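PDB 5MQR: beta-L-arabinobiosidase from Bacteroides thetaiotaomicron, which probably hydrolyses glycosidic bonds in complex plant pectin as a beta-L-arabinobiosidase, and may also have sialidase activity. Local coordinates for residues I1040-L1045 / K1081-F1086; T1027-L1032 / P1044-D1049. All coordinates share one frame; numbering follows the deposited sequence.

Contact 1 (I1040-L1045 / K1081-F1086)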
loop_
_atom_site.group_PDB
_atom_site.type_symbol
_atom_site.label_atom_id
_atom_site.label_comp_id
_atom_site.label_asym_id
_atom_site.label_seq_id
_atom_site.Cartn_x
_atom_site.Cartn_y
_atom_site.Cartn_z
ATOM N N ILE A 1040 -9.543 -18.048 -0.497
ATOM C CA ILE A 1040 -8.244 -17.712 -1.059
ATOM C C ILE A 1040 -7.156 -18.288 -0.161
ATOM O O ILE A 1040 -7.190 -18.090 1.052
ATOM C CB ILE A 1040 -8.040 -16.201 -1.172
ATOM C CG1 ILE A 1040 -9.186 -15.572 -1.974
ATOM C CG2 ILE A 1040 -6.665 -15.892 -1.786
ATOM C CD1 ILE A 1040 -9.149 -14.053 -1.961
ATOM N N GLU A 1041 -6.203 -18.989 -0.769
ATOM C CA GLU A 1041 -5.133 -19.680 -0.043
ATOM C C GLU A 1041 -3.818 -19.267 -0.679
ATOM O O GLU A 1041 -3.618 -19.495 -1.864
ATOM C CB GLU A 1041 -5.320 -21.202 -0.140
ATOM C CG GLU A 1041 -4.212 -22.062 0.493
ATOM C CD GLU A 1041 -4.307 -23.563 0.146
ATOM O OE1 GLU A 1041 -5.263 -23.991 -0.527
ATOM O OE2 GLU A 1041 -3.410 -24.343 0.542
ATOM N N ILE A 1042 -2.949 -18.637 0.097
ATOM C CA ILE A 1042 -1.594 -18.367 -0.345
ATOM C C ILE A 1042 -0.595 -18.964 0.610
ATOM O O ILE A 1042 -0.866 -19.121 1.795
ATOM C CB ILE A 1042 -1.281 -16.869 -0.568
ATOM C CG1 ILE A 1042 -1.028 -16.120 0.746
ATOM C CG2 ILE A 1042 -2.393 -16.224 -1.370
ATOM C CD1 ILE A 1042 -0.652 -14.658 0.551
ATOM N N ASN A 1043 0.575 -19.280 0.074
ATOM C CA ASN A 1043 1.651 -19.852 0.856
ATOM C C ASN A 1043 2.936 -19.658 0.079
ATOM O O ASN A 1043 3.383 -20.562 -0.621
ATOM C CB ASN A 1043 1.379 -21.334 1.124
ATOM C CG ASN A 1043 2.433 -21.958 2.012
ATOM O OD1 ASN A 1043 2.921 -21.313 2.941
ATOM N ND2 ASN A 1043 2.831 -23.178 1.701
ATOM N N PRO A 1044 3.516 -18.453 0.155
ATOM C CA PRO A 1044 4.747 -18.189 -0.587
ATOM C C PRO A 1044 5.894 -19.080 -0.160
ATOM O O PRO A 1044 6.087 -19.297 1.016
ATOM C CB PRO A 1044 5.072 -16.740 -0.253
ATOM C CG PRO A 1044 3.839 -16.176 0.335
ATOM C CD PRO A 1044 3.114 -17.304 0.975
ATOM N N LEU A 1045 6.640 -19.586 -1.127
ATOM C CA LEU A 1045 7.818 -20.386 -0.851
ATOM C C LEU A 1045 9.068 -19.538 -1.063
ATOM O O LEU A 1045 9.969 -19.900 -1.794
ATOM C CB LEU A 1045 7.837 -21.634 -1.752
ATOM C CG LEU A 1045 6.570 -22.468 -1.733
ATOM C CD1 LEU A 1045 6.625 -23.518 -2.828
ATOM C CD2 LEU A 1045 6.323 -23.064 -0.361
ATOM N N LYS A 1081 2.769 -3.348 7.459
ATOM C CA LYS A 1081 3.820 -4.330 7.337
ATOM C C LYS A 1081 3.245 -5.731 7.137
ATOM O O LYS A 1081 2.110 -6.010 7.491
ATOM C CB LYS A 1081 4.692 -4.319 8.572
ATOM C CG LYS A 1081 5.393 -2.999 8.798
ATOM C CD LYS A 1081 6.404 -3.151 9.930
ATOM C CE LYS A 1081 7.029 -1.835 10.339
ATOM N NZ LYS A 1081 8.140 -2.078 11.323
ATOM N N GLY A 1082 4.051 -6.601 6.557
ATOM C CA GLY A 1082 3.724 -8.008 6.442
ATOM C C GLY A 1082 3.125 -8.424 5.110
ATOM O O GLY A 1082 3.271 -7.731 4.094
ATOM N N LEU A 1083 2.462 -9.574 5.146
ATOM C CA LEU A 1083 1.926 -10.233 3.984
ATOM C C LEU A 1083 0.447 -9.910 3.897
ATOM O O LEU A 1083 -0.272 -10.172 4.833
ATOM C CB LEU A 1083 2.112 -11.757 4.129
ATOM C CG LEU A 1083 1.529 -12.643 3.027
ATOM C CD1 LEU A 1083 2.178 -12.342 1.677
ATOM C CD2 LEU A 1083 1.680 -14.116 3.411
ATOM N N ARG A 1084 -0.016 -9.388 2.767
ATOM C CA ARG A 1084 -1.416 -8.981 2.645
ATOM C C ARG A 1084 -2.015 -9.417 1.338
ATOM O O ARG A 1084 -1.340 -9.452 0.319
ATOM C CB ARG A 1084 -1.545 -7.468 2.751
ATOM C CG ARG A 1084 -1.442 -6.994 4.171
ATOM C CD ARG A 1084 -1.402 -5.471 4.301
ATOM N NE ARG A 1084 -0.705 -5.147 5.544
ATOM C CZ ARG A 1084 -1.285 -4.921 6.710
ATOM N NH1 ARG A 1084 -2.600 -4.886 6.810
ATOM N NH2 ARG A 1084 -0.539 -4.690 7.777
ATOM N N ILE A 1085 -3.294 -9.732 1.395
ATOM C CA ILE A 1085 -4.092 -10.092 0.236
ATOM C C ILE A 1085 -5.169 -9.033 0.082
ATOM O O ILE A 1085 -5.834 -8.698 1.064
ATOM C CB ILE A 1085 -4.801 -11.429 0.436
ATOM C CG1 ILE A 1085 -3.756 -12.535 0.583
ATOM C CG2 ILE A 1085 -5.760 -11.725 -0.732
ATOM C CD1 ILE A 1085 -4.332 -13.850 1.068
ATOM N N PHE A 1086 -5.346 -8.536 -1.144
ATOM C CA PHE A 1086 -6.433 -7.625 -1.445
ATOM C C PHE A 1086 -7.349 -8.260 -2.486
ATOM O O PHE A 1086 -6.895 -8.943 -3.394
ATOM C CB PHE A 1086 -5.921 -6.261 -1.931
ATOM C CG PHE A 1086 -5.118 -5.497 -0.901
ATOM C CD1 PHE A 1086 -3.803 -5.854 -0.612
ATOM C CD2 PHE A 1086 -5.664 -4.384 -0.239
ATOM C CE1 PHE A 1086 -3.053 -5.154 0.337
ATOM C CE2 PHE A 1086 -4.925 -3.682 0.721
ATOM C CZ PHE A 1086 -3.607 -4.062 1.001
#
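Two beta-sheets of the C-terminal domain face each other where I1040, I1042 and P1044 meet L1083 and I1085 through side chains alone, in a buried apolar layer. I1042 is central. Its CD1 methyl reaches L1083 CD2 at 3.7 Å and I1085 CG1 at 3.8 Å, approaching both neighbours tip to tip. The first torsion explains this reach: CG1 lies between the backbone N and the carbonyl carbon (chi1 78°), which carries CD1 toward the opposite strand, while the other branch, CG2, lies 3.9 Å from I1085 CD1. One beta-branched residue thus touches I1085 with both arms. I1085 also meets I1040, its CD1 standing 4.2 Å from I1040 CG2, and at the far end L1083 CD2 lies 4.3 Å from P1044 CD, a looser touch. The strand axes run roughly antiparallel, at 151°, and approach to 9.6 Å, a gap filled by aliphatic side chains meeting end to end, as between the layers of a beta-sandwich. Strand 1040-1042 pairs with strand 1101-1103, whose L1101 also packs on I1042 and I1085, whereas strand 1082-1087 belongs to a five-stranded antiparallel sheet that contributes I1068 and W1070. Polar residues suit the outward positions: E1041 and R1084 direct their CB atoms away from this layer, and each forms a salt bridge, with R1035 and E1091 respectively.

Contact 2 (T1027-L1032 / P1044-D1049); sequences TGLIGL and PLIPAD
L1045 offers its backbone N-H to two carbonyls near the end of helix 1022-1029. The stronger bond runs from L1045 N to L1029 O at 3.1 Å; its N-H...O angle is 135°, and the donor is tilted 29° from the carbonyl plane. A weak second bond joins L1045 N to G1028 O at 3.4 Å, so one donor serves two buried acceptors. Apolar groups also crowd these oxygens: L1045 CG sits 3.3 Å from G1028 O, and I1046 CG1 lies 3.5 Å from L1029 O. Proline has no N-H, and P1044 instead lays its ring beside the next carbonyl, with CG 3.4 Å from I1030 O. G1031 is the first residue after the helix to leave helical backbone angles, with positive phi, which favours glycine; a CB there would also clash with P1044 N. The turn leads from helix 1022-1029 toward strand 1040-1042, and just past it R1033 NH1 gives T1027 O a hydrogen bond. Beside the polar grip, L1029 and I1046 cross at about a right angle, CG to CG1 at 3.7 Å. L1029 CG lies anti to the backbone N (chi1 -163°), bringing the isobutyl end nearer I1046 although its CB points away. Putting an alanine at L1029 would probably open a gap beside I1046, leaving the I1046 chain freer to turn. L1045 meanwhile packs on D972 and Y975 of helix 972-985.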
loop_
_atom_site.group_PDB
_atom_site.type_symbol
_atom_site.label_atom_id
_atom_site.label_comp_id
_atom_site.label_asym_id
_atom_site.label_seq_id
_atom_site.Cartn_x
_atom_site.Cartn_y
_atom_site.Cartn_z
ATOM N N THR A 1027 1.865 -19.509 -8.622
ATOM C CA THR A 1027 1.319 -20.549 -7.746
ATOM C C THR A 1027 2.307 -21.151 -6.761
ATOM O O THR A 1027 1.872 -21.786 -5.800
ATOM C CB THR A 1027 0.663 -21.721 -8.524
ATOM O OG1 THR A 1027 1.649 -22.395 -9.308
ATOM C CG2 THR A 1027 -0.442 -21.227 -9.405
ATOM N N GLY A 1028 3.611 -21.001 -6.998
ATOM C CA GLY A 1028 4.615 -21.632 -6.154
ATOM C C GLY A 1028 5.353 -20.598 -5.336
ATOM O O GLY A 1028 5.249 -20.573 -4.099
ATOM N N LEU A 1029 6.099 -19.736 -6.035
ATOM C CA LEU A 1029 6.899 -18.674 -5.399
ATOM C C LEU A 1029 6.036 -17.680 -4.600
ATOM O O LEU A 1029 6.189 -17.559 -3.410
ATOM C CB LEU A 1029 7.714 -17.931 -6.453
ATOM C CG LEU A 1029 8.839 -17.118 -5.843
ATOM C CD1 LEU A 1029 10.028 -17.982 -5.470
ATOM C CD2 LEU A 1029 9.280 -16.086 -6.841
ATOM N N ILE A 1030 5.118 -17.000 -5.263
ATOM C CA ILE A 1030 4.149 -16.134 -4.587
ATOM C C ILE A 1030 3.129 -16.982 -3.834
ATOM O O ILE A 1030 2.636 -16.583 -2.787
ATOM C CB ILE A 1030 3.400 -15.237 -5.595
ATOM C CG1 ILE A 1030 4.368 -14.293 -6.316
ATOM C CG2 ILE A 1030 2.295 -14.419 -4.918
ATOM C CD1 ILE A 1030 4.863 -13.158 -5.454
ATOM N N GLY A 1031 2.820 -18.159 -4.372
ATOM C CA GLY A 1031 2.100 -19.150 -3.628
ATOM C C GLY A 1031 0.590 -19.036 -3.649
ATOM O O GLY A 1031 -0.062 -19.567 -2.736
ATOM N N LEU A 1032 0.010 -18.417 -4.674
ATOM C CA LEU A 1032 -1.449 -18.471 -4.816
ATOM C C LEU A 1032 -1.855 -19.880 -5.209
ATOM O O LEU A 1032 -1.472 -20.344 -6.271
ATOM C CB LEU A 1032 -1.947 -17.479 -5.858
ATOM C CG LEU A 1032 -3.454 -17.496 -6.193
ATOM C CD1 LEU A 1032 -4.339 -17.205 -4.987
ATOM C CD2 LEU A 1032 -3.724 -16.480 -7.288
ATOM N N PRO A 1044 3.516 -18.453 0.155
ATOM C CA PRO A 1044 4.747 -18.189 -0.587
ATOM C C PRO A 1044 5.894 -19.080 -0.160
ATOM O O PRO A 1044 6.087 -19.297 1.016
ATOM C CB PRO A 1044 5.072 -16.740 -0.253
ATOM C CG PRO A 1044 3.839 -16.176 0.335
ATOM C CD PRO A 1044 3.114 -17.304 0.975
ATOM N N LEU A 1045 6.640 -19.586 -1.127
ATOM C CA LEU A 1045 7.818 -20.386 -0.851
ATOM C C LEU A 1045 9.068 -19.538 -1.063
ATOM O O LEU A 1045 9.969 -19.900 -1.794
ATOM C CB LEU A 1045 7.837 -21.634 -1.752
ATOM C CG LEU A 1045 6.570 -22.468 -1.733
ATOM C CD1 LEU A 1045 6.625 -23.518 -2.828
ATOM C CD2 LEU A 1045 6.323 -23.064 -0.361
ATOM N N ILE A 1046 9.093 -18.378 -0.449
ATOM C CA ILE A 1046 10.238 -17.497 -0.477
ATOM C C ILE A 1046 10.753 -17.587 0.954
ATOM O O ILE A 1046 9.958 -17.562 1.878
ATOM C CB ILE A 1046 9.789 -16.091 -0.859
ATOM C CG1 ILE A 1046 9.192 -16.146 -2.249
ATOM C CG2 ILE A 1046 10.952 -15.109 -0.825
ATOM C CD1 ILE A 1046 8.598 -14.839 -2.724
ATOM N N PRO A 1047 12.069 -17.760 1.153
ATOM C CA PRO A 1047 12.539 -17.750 2.536
ATOM C C PRO A 1047 12.362 -16.409 3.226
ATOM O O PRO A 1047 12.248 -15.347 2.570
ATOM C CB PRO A 1047 14.031 -18.088 2.436
ATOM C CG PRO A 1047 14.373 -18.113 0.990
ATOM C CD PRO A 1047 13.110 -18.181 0.198
ATOM N N ALA A 1048 12.339 -16.476 4.549
ATOM C CA ALA A 1048 12.367 -15.288 5.379
ATOM C C ALA A 1048 13.661 -14.535 5.073
ATOM O O ALA A 1048 14.738 -15.149 4.963
ATOM C CB ALA A 1048 12.291 -15.656 6.871
ATOM N N ASP A 1049 13.530 -13.223 4.891
ATOM C CA ASP A 1049 14.670 -12.309 4.646
ATOM C C ASP A 1049 15.306 -12.410 3.269
ATOM O O ASP A 1049 16.416 -11.898 3.063
ATOM C CB ASP A 1049 15.751 -12.410 5.750
ATOM C CG ASP A 1049 15.196 -12.110 7.112
ATOM O OD1 ASP A 1049 14.868 -10.914 7.346
ATOM O OD2 ASP A 1049 15.052 -13.058 7.925
#

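From the N terminus, helix 1022-1029 comes first, and contact 2 closes a short loop from its end to 1044-1049. That loop holds strand 1040-1042, where contact 1 begins. Contact 1 then closes a longer loop over strands 1053-1061 and 1064-1071, returning at 1081-1086. Since 1040-1045 lies partly inside the first loop and 1081-1086 beyond it, the loops overlap and neither nests in the other. P1044 and L1045 belong to both, and N1043 N lies 2.9 Å from G1031 O, a probable hydrogen bond that fastens the two contacts together. Segment 1040-1045 therefore ties the helix end to the five-stranded C-terminal sheet.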